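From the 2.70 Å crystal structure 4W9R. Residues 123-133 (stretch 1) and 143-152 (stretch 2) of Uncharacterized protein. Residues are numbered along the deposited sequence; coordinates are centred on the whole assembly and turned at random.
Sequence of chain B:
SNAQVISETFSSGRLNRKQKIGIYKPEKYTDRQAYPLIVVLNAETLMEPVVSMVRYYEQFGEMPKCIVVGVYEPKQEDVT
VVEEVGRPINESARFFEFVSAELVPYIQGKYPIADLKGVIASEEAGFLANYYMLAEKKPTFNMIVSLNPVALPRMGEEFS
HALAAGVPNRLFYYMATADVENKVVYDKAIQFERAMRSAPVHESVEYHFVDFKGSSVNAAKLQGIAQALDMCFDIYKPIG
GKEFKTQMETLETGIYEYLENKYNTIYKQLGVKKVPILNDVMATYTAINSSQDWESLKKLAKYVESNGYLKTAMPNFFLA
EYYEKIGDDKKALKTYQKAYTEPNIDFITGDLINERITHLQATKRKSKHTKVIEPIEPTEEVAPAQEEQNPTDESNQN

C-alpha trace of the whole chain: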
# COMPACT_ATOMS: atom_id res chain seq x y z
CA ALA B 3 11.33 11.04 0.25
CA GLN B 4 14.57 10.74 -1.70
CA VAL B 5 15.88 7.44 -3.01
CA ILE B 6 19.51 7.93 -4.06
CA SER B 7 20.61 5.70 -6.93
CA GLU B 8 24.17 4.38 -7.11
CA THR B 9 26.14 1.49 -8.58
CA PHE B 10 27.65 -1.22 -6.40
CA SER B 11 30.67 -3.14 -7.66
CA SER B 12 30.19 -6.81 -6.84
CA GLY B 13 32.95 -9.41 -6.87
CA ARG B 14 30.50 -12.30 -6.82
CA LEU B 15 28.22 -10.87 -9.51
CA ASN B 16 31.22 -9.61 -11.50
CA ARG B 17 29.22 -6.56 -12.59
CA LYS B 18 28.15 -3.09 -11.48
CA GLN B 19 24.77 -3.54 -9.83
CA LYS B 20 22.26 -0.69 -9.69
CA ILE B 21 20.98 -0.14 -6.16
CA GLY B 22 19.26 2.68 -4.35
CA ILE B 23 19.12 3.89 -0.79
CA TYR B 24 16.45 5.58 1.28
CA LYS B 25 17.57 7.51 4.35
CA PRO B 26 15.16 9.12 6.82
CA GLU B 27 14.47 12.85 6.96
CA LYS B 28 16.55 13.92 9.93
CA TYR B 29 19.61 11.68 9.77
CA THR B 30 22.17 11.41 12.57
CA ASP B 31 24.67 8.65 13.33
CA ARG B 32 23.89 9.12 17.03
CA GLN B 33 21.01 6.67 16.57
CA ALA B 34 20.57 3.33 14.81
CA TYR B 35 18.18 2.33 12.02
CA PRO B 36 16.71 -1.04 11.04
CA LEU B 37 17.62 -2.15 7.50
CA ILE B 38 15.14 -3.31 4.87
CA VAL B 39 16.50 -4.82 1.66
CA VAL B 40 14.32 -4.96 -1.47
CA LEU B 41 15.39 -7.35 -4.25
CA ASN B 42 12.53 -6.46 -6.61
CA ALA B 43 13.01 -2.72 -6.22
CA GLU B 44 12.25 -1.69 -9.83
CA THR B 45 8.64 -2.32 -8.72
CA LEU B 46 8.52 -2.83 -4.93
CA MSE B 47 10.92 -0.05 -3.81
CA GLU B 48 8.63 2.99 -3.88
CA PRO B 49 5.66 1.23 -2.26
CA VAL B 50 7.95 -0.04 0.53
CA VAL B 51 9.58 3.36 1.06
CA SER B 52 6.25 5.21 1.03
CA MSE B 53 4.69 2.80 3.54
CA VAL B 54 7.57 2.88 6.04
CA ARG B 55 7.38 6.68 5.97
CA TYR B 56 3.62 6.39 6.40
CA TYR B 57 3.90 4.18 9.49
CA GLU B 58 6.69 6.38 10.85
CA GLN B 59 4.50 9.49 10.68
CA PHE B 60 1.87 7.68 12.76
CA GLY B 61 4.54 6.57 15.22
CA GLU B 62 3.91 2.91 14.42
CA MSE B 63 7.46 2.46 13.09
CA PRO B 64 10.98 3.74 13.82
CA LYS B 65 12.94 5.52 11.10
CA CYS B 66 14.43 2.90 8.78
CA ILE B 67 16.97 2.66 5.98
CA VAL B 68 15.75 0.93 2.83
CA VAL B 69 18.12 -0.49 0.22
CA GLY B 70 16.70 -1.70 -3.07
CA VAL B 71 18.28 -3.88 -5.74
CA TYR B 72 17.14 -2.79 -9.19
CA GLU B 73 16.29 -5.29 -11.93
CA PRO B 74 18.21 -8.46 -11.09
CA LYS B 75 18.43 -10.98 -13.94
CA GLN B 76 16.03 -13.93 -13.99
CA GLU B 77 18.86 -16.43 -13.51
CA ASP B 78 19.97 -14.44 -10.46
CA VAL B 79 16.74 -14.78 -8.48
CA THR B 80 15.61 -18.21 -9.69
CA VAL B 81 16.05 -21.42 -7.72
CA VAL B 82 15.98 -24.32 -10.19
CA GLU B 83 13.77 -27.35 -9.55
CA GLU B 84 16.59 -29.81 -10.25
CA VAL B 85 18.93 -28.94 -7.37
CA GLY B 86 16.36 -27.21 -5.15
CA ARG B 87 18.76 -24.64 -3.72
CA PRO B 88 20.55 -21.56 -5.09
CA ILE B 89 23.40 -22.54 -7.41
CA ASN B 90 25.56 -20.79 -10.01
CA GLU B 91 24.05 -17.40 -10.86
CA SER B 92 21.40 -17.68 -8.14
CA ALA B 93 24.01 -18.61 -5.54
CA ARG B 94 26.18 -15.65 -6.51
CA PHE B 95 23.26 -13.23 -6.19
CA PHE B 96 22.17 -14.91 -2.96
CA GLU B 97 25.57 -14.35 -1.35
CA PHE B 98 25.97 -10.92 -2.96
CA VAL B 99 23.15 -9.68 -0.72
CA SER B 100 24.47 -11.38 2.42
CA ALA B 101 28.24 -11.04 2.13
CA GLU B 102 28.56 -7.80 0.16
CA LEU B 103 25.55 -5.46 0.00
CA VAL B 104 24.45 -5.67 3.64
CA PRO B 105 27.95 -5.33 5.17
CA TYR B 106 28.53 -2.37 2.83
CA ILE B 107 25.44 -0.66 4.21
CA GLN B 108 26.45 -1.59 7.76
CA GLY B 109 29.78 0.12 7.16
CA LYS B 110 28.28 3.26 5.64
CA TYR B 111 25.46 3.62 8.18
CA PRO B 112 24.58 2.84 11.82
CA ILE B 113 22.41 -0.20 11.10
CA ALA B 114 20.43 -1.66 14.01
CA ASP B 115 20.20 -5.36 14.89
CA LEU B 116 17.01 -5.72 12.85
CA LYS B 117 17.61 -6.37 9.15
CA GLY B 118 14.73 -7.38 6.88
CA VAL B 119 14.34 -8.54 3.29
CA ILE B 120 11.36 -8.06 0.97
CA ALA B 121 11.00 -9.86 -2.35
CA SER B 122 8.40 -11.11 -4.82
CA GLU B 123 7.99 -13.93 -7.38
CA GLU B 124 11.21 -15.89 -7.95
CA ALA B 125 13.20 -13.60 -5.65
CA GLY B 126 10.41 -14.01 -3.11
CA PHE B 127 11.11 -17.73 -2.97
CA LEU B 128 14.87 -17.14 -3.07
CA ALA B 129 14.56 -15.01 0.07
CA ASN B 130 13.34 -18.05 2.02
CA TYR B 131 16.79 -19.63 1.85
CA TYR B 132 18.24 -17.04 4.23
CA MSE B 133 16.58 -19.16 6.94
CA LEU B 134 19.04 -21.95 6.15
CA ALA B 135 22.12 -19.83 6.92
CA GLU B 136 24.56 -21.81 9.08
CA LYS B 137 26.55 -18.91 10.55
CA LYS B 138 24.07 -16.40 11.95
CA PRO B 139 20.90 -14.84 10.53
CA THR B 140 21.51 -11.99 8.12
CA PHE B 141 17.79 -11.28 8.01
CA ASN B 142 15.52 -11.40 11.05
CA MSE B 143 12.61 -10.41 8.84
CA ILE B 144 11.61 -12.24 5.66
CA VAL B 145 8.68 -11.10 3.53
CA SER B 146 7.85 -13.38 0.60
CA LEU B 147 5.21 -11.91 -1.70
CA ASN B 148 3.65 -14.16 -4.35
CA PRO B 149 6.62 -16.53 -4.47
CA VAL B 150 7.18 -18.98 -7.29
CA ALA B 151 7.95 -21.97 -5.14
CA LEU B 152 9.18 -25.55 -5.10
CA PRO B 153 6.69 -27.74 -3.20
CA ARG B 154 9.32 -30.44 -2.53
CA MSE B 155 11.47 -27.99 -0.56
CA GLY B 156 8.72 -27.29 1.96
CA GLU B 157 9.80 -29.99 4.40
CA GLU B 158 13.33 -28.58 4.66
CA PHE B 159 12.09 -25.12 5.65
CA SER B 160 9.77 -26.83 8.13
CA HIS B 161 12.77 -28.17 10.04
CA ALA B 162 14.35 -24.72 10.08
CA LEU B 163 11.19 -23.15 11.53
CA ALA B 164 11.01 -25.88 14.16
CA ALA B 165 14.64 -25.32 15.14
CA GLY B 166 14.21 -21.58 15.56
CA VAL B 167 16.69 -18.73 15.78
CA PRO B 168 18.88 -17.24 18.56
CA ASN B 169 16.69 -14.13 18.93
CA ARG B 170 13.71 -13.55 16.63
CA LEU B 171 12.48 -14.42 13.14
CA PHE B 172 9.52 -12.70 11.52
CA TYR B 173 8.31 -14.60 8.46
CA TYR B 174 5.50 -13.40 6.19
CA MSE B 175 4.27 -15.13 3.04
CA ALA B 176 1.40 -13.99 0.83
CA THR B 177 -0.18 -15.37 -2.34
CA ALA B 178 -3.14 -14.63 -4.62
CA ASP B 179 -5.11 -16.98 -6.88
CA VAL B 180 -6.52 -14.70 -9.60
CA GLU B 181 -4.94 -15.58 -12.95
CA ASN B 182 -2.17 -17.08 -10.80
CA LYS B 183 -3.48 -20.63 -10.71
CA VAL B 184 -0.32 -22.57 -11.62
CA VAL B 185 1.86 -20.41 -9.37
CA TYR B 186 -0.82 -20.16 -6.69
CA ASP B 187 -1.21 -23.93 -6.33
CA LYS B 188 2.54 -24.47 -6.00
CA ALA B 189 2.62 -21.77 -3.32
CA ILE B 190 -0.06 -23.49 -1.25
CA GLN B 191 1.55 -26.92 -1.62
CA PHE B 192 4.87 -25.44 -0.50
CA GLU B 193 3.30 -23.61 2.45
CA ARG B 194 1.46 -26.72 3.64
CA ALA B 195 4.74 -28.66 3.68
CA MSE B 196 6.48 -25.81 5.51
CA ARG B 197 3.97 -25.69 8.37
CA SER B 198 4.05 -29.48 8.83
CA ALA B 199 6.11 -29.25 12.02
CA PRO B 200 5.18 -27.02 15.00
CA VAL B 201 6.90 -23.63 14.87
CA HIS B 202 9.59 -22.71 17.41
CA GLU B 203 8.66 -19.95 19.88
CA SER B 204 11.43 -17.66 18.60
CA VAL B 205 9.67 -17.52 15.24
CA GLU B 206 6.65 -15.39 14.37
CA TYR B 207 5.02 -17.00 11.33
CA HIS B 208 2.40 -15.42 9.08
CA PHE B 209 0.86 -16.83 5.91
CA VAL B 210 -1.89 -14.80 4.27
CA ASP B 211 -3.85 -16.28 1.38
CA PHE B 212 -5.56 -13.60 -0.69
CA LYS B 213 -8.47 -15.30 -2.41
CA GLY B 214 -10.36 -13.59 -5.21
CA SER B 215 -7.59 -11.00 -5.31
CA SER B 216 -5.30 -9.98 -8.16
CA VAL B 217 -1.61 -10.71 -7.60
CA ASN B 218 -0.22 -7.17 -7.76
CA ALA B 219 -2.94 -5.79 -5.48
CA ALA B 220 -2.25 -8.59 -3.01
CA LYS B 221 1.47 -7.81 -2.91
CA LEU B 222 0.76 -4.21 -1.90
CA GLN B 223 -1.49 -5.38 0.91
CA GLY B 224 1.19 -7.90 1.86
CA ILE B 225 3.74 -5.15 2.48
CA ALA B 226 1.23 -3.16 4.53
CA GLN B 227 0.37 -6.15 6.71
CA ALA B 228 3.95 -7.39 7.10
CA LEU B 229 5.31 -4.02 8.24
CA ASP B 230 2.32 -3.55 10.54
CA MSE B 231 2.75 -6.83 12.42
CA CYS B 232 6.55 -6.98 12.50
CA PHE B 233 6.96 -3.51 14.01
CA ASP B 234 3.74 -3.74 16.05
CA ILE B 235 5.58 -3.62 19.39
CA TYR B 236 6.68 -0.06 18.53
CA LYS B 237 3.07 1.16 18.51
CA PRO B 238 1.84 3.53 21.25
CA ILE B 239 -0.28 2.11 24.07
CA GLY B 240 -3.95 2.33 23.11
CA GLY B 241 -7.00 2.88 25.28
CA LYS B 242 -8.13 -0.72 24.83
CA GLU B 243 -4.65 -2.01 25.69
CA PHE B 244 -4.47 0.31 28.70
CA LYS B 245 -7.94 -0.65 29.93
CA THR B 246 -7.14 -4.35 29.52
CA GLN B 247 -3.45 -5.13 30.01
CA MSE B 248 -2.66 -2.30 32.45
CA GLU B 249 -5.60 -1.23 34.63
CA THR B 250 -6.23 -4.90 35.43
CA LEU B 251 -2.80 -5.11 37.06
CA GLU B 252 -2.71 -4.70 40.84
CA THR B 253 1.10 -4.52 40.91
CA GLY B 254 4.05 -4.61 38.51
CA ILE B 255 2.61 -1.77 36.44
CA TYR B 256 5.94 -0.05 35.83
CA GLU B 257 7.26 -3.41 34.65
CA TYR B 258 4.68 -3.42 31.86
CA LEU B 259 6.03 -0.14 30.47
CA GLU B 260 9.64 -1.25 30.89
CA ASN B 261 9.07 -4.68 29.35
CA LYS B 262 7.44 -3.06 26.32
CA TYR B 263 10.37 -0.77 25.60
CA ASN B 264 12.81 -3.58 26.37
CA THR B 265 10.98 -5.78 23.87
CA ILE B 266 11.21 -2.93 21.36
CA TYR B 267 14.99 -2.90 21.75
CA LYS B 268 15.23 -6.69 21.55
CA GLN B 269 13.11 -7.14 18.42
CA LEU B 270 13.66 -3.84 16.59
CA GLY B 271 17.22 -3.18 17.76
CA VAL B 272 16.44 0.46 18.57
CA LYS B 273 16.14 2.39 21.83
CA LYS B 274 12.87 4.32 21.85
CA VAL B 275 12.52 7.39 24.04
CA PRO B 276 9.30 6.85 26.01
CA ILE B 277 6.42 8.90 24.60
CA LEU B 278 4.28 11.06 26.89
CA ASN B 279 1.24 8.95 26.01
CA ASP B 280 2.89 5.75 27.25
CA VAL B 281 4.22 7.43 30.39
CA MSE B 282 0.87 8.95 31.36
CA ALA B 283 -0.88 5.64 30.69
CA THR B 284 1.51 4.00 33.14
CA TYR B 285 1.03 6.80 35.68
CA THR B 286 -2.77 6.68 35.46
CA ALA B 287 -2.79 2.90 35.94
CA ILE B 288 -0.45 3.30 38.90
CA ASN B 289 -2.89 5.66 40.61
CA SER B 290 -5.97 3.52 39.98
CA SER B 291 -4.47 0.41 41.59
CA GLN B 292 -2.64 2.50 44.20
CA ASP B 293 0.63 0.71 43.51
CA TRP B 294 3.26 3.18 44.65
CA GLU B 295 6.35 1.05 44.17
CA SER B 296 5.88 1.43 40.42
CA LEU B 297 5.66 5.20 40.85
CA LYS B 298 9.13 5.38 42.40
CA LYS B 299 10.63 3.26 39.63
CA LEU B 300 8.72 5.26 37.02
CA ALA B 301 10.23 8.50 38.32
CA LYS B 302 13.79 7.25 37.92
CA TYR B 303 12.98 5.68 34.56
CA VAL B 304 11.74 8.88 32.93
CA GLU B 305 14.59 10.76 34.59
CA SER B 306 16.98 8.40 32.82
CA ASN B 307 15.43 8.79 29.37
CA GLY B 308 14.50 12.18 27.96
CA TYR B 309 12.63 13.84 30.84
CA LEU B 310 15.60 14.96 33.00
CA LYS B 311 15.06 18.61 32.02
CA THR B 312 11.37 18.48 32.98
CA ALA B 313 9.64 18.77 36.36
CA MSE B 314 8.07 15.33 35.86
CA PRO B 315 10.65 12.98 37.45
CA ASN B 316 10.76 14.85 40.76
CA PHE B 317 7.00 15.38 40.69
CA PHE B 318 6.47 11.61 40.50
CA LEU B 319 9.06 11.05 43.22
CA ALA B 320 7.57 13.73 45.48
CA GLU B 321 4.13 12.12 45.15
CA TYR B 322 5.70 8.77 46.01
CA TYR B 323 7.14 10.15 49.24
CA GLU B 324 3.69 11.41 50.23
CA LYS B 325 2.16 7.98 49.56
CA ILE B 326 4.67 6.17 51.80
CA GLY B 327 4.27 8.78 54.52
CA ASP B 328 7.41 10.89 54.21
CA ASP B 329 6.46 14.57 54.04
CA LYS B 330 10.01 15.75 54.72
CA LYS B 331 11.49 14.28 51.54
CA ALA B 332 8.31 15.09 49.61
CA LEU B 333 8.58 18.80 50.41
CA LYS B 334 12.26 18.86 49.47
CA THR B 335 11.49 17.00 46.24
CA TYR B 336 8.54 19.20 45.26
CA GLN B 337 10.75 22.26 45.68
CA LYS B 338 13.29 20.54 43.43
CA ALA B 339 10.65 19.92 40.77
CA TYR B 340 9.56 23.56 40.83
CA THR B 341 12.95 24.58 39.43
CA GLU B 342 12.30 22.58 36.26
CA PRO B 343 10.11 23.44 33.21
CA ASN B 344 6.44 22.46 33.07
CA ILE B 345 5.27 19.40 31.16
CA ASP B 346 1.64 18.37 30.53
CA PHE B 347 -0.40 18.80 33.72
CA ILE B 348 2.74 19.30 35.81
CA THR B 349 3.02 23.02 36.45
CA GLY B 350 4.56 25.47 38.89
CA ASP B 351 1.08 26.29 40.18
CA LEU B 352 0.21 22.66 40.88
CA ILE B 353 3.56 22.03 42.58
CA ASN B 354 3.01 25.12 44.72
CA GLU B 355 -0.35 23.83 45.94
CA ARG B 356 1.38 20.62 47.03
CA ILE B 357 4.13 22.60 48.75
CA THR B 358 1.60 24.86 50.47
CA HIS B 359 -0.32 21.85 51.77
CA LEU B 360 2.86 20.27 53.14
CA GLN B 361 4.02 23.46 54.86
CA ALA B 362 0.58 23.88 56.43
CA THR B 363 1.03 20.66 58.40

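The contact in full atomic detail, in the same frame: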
# COMPACT_ATOMS: atom_id res chain seq x y z
N GLU B 123 7.81 -12.94 -6.31
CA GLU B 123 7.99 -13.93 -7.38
C GLU B 123 9.18 -14.85 -7.10
O GLU B 123 9.30 -15.41 -6.02
CB GLU B 123 8.15 -13.24 -8.74
CG GLU B 123 6.85 -12.67 -9.30
CD GLU B 123 6.42 -11.39 -8.63
OE1 GLU B 123 7.22 -10.42 -8.61
OE2 GLU B 123 5.27 -11.33 -8.12
N GLU B 124 10.06 -15.00 -8.09
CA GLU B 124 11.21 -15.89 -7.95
C GLU B 124 12.12 -15.45 -6.81
O GLU B 124 12.57 -16.27 -6.01
CB GLU B 124 12.01 -15.96 -9.26
CG GLU B 124 11.31 -16.69 -10.39
CD GLU B 124 10.30 -15.82 -11.11
OE1 GLU B 124 10.25 -14.60 -10.84
OE2 GLU B 124 9.55 -16.36 -11.96
N ALA B 125 12.39 -14.15 -6.73
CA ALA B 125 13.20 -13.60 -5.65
C ALA B 125 12.52 -13.80 -4.30
O ALA B 125 13.18 -13.98 -3.28
CB ALA B 125 13.48 -12.12 -5.89
N GLY B 126 11.19 -13.78 -4.31
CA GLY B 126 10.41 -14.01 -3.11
C GLY B 126 10.64 -15.39 -2.53
O GLY B 126 10.67 -15.56 -1.31
N PHE B 127 10.81 -16.37 -3.40
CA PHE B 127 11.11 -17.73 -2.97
C PHE B 127 12.58 -17.87 -2.60
O PHE B 127 12.93 -18.60 -1.68
CB PHE B 127 10.73 -18.74 -4.05
CG PHE B 127 10.98 -20.17 -3.65
CD1 PHE B 127 10.20 -20.77 -2.67
CD2 PHE B 127 11.99 -20.91 -4.24
CE1 PHE B 127 10.43 -22.08 -2.29
CE2 PHE B 127 12.22 -22.22 -3.87
CZ PHE B 127 11.43 -22.81 -2.89
N LEU B 128 13.43 -17.15 -3.34
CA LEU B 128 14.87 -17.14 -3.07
C LEU B 128 15.16 -16.62 -1.67
O LEU B 128 16.08 -17.09 -0.99
CB LEU B 128 15.60 -16.29 -4.11
CG LEU B 128 17.09 -16.04 -3.87
CD1 LEU B 128 17.87 -17.33 -3.97
CD2 LEU B 128 17.63 -15.01 -4.85
N ALA B 129 14.36 -15.65 -1.23
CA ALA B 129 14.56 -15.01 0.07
C ALA B 129 14.36 -15.98 1.23
O ALA B 129 14.88 -15.77 2.32
CB ALA B 129 13.63 -13.82 0.21
N ASN B 130 13.59 -17.05 0.99
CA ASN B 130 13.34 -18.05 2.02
C ASN B 130 14.62 -18.73 2.49
O ASN B 130 14.74 -19.11 3.65
CB ASN B 130 12.38 -19.12 1.50
CG ASN B 130 10.98 -18.59 1.27
OD1 ASN B 130 10.54 -17.66 1.94
ND2 ASN B 130 10.27 -19.18 0.31
N TYR B 131 15.59 -18.85 1.59
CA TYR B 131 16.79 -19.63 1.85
C TYR B 131 17.75 -18.96 2.83
O TYR B 131 18.75 -19.56 3.23
CB TYR B 131 17.50 -19.93 0.53
CG TYR B 131 16.82 -21.03 -0.25
CD1 TYR B 131 15.71 -20.77 -1.04
CD2 TYR B 131 17.27 -22.34 -0.17
CE1 TYR B 131 15.07 -21.77 -1.74
CE2 TYR B 131 16.64 -23.36 -0.88
CZ TYR B 131 15.55 -23.07 -1.66
OH TYR B 131 14.92 -24.07 -2.35
N TYR B 132 17.46 -17.72 3.21
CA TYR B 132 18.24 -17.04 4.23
C TYR B 132 17.98 -17.65 5.61
O TYR B 132 18.74 -17.43 6.55
CB TYR B 132 17.96 -15.54 4.23
CG TYR B 132 18.51 -14.84 3.01
CD1 TYR B 132 19.88 -14.68 2.84
CD2 TYR B 132 17.67 -14.36 2.02
CE1 TYR B 132 20.39 -14.05 1.73
CE2 TYR B 132 18.18 -13.72 0.90
CZ TYR B 132 19.54 -13.57 0.76
OH TYR B 132 20.06 -12.95 -0.35
N MSE B 133 16.89 -18.42 5.72
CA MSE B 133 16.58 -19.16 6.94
C MSE B 133 17.56 -20.31 7.17
O MSE B 133 17.75 -20.77 8.29
CB MSE B 133 15.16 -19.72 6.87
CG MSE B 133 14.07 -18.73 7.19
SE MSE B 133 12.31 -19.49 6.80
CE MSE B 133 12.58 -21.26 7.55
N MSE B 143 13.92 -10.64 9.42
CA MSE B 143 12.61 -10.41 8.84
C MSE B 143 12.60 -10.84 7.37
O MSE B 143 13.39 -10.33 6.57
CB MSE B 143 12.20 -8.95 8.96
CG MSE B 143 10.81 -8.63 8.44
SE MSE B 143 10.46 -6.72 8.29
CE MSE B 143 11.32 -6.36 6.58
N ILE B 144 11.73 -11.77 7.03
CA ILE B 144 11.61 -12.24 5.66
C ILE B 144 10.18 -12.10 5.16
O ILE B 144 9.25 -12.69 5.73
CB ILE B 144 12.06 -13.71 5.52
CG1 ILE B 144 13.51 -13.86 5.98
CG2 ILE B 144 11.90 -14.18 4.08
CD1 ILE B 144 14.03 -15.28 5.89
N VAL B 145 9.99 -11.29 4.13
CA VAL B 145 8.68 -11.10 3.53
C VAL B 145 8.66 -11.64 2.11
O VAL B 145 9.30 -11.08 1.21
CB VAL B 145 8.26 -9.62 3.53
CG1 VAL B 145 6.88 -9.46 2.93
CG2 VAL B 145 8.30 -9.06 4.94
N SER B 146 7.94 -12.74 1.91
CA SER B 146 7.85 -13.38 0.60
C SER B 146 6.49 -13.13 -0.03
O SER B 146 5.48 -13.66 0.43
CB SER B 146 8.12 -14.88 0.74
OG SER B 146 8.08 -15.53 -0.52
N LEU B 147 6.47 -12.32 -1.08
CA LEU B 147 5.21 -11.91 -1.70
C LEU B 147 5.00 -12.59 -3.05
O LEU B 147 5.78 -12.39 -3.98
CB LEU B 147 5.19 -10.40 -1.88
CG LEU B 147 5.40 -9.59 -0.61
CD1 LEU B 147 5.54 -8.12 -0.94
CD2 LEU B 147 4.26 -9.81 0.37
N ASN B 148 3.94 -13.39 -3.15
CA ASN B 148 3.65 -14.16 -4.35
C ASN B 148 4.87 -14.94 -4.85
O ASN B 148 5.33 -14.73 -5.97
CB ASN B 148 3.14 -13.24 -5.46
CG ASN B 148 2.70 -14.00 -6.70
OD1 ASN B 148 1.99 -15.00 -6.61
ND2 ASN B 148 3.16 -13.54 -7.86
N PRO B 149 5.42 -15.83 -4.01
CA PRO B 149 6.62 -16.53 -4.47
C PRO B 149 6.31 -17.57 -5.53
O PRO B 149 5.22 -18.13 -5.54
CB PRO B 149 7.13 -17.20 -3.19
CG PRO B 149 5.89 -17.47 -2.41
CD PRO B 149 4.97 -16.31 -2.69
N VAL B 150 7.26 -17.81 -6.43
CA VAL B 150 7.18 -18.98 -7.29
C VAL B 150 7.98 -20.07 -6.60
O VAL B 150 9.21 -20.01 -6.57
CB VAL B 150 7.75 -18.70 -8.69
CG1 VAL B 150 7.60 -19.92 -9.59
CG2 VAL B 150 7.08 -17.48 -9.31
N ALA B 151 7.29 -21.07 -6.07
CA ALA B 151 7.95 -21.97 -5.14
C ALA B 151 8.28 -23.35 -5.70
O ALA B 151 7.90 -23.70 -6.82
CB ALA B 151 7.09 -22.12 -3.88
N LEU B 152 8.97 -24.13 -4.87
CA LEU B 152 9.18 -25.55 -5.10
C LEU B 152 8.53 -26.31 -3.96
O LEU B 152 9.03 -26.28 -2.83
CB LEU B 152 10.67 -25.87 -5.20
CG LEU B 152 11.47 -25.00 -6.18
CD1 LEU B 152 12.95 -25.36 -6.13
CD2 LEU B 152 10.92 -25.14 -7.59
O HOH W 1 7.78 -18.38 0.10

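The shortest polar contact between the stretches joins a strand side chain to the helix backbone: Ser146 OG donates to Gly126 O at 2.7 Å. Ser146 points toward the helix, and its small hydroxyl fits this buried approach. The same OG accepts from a water at 2.9 Å, and that water accepts from Asn130 ND2 at 2.6 Å, so a second polar link runs alongside the direct one. Glycine suits position 126 because a CB would point toward stretch 2, 3.5 Å from both Ser146 OG and Leu147 O, and would be crowded by Glu123 O at 3.1 Å.

Glu123 anchors one end of the contact. Its N donates to Leu147 O at 3.1 Å and, weakly, to Asn148 O at 3.1 Å, while Val150 N returns a bond to Glu123 O at 3.2 Å. That carbonyl also receives the helical bond from Phe127 N, 3.2 Å away, so it serves both stretches at once. Although the CA-to-CB bond of Glu123 points away, the side chain folds back (chi1 m, chi2 p) until OE2 accepts from Asn148 ND2 at 3.1 Å; the amide supplies a donor to the carboxylate without needing a charge of its own.

Packing spreads from these bonds and brings the total buried surface to 662 Å². Phe127, with chi1 t, lays its ring along the chain after the corner at Asn148. Ala151 CA sits over one face, 3.8 Å from the Phe127 ring centroid, a CH-pi contact. Phe127 CE2 meets Leu152 CG at 3.7 Å, and Phe127 CB meets Pro149 CB at 4.0 Å. Near the start of the strand, Ile144 reaches toward stretch 1: its CD1 lies 3.7 Å from Met133 CG and 4.3 Å from Tyr132 CB, while Ala129 CB, 4.3 Å from Ile144 CG2, is short enough to admit the branched side chain.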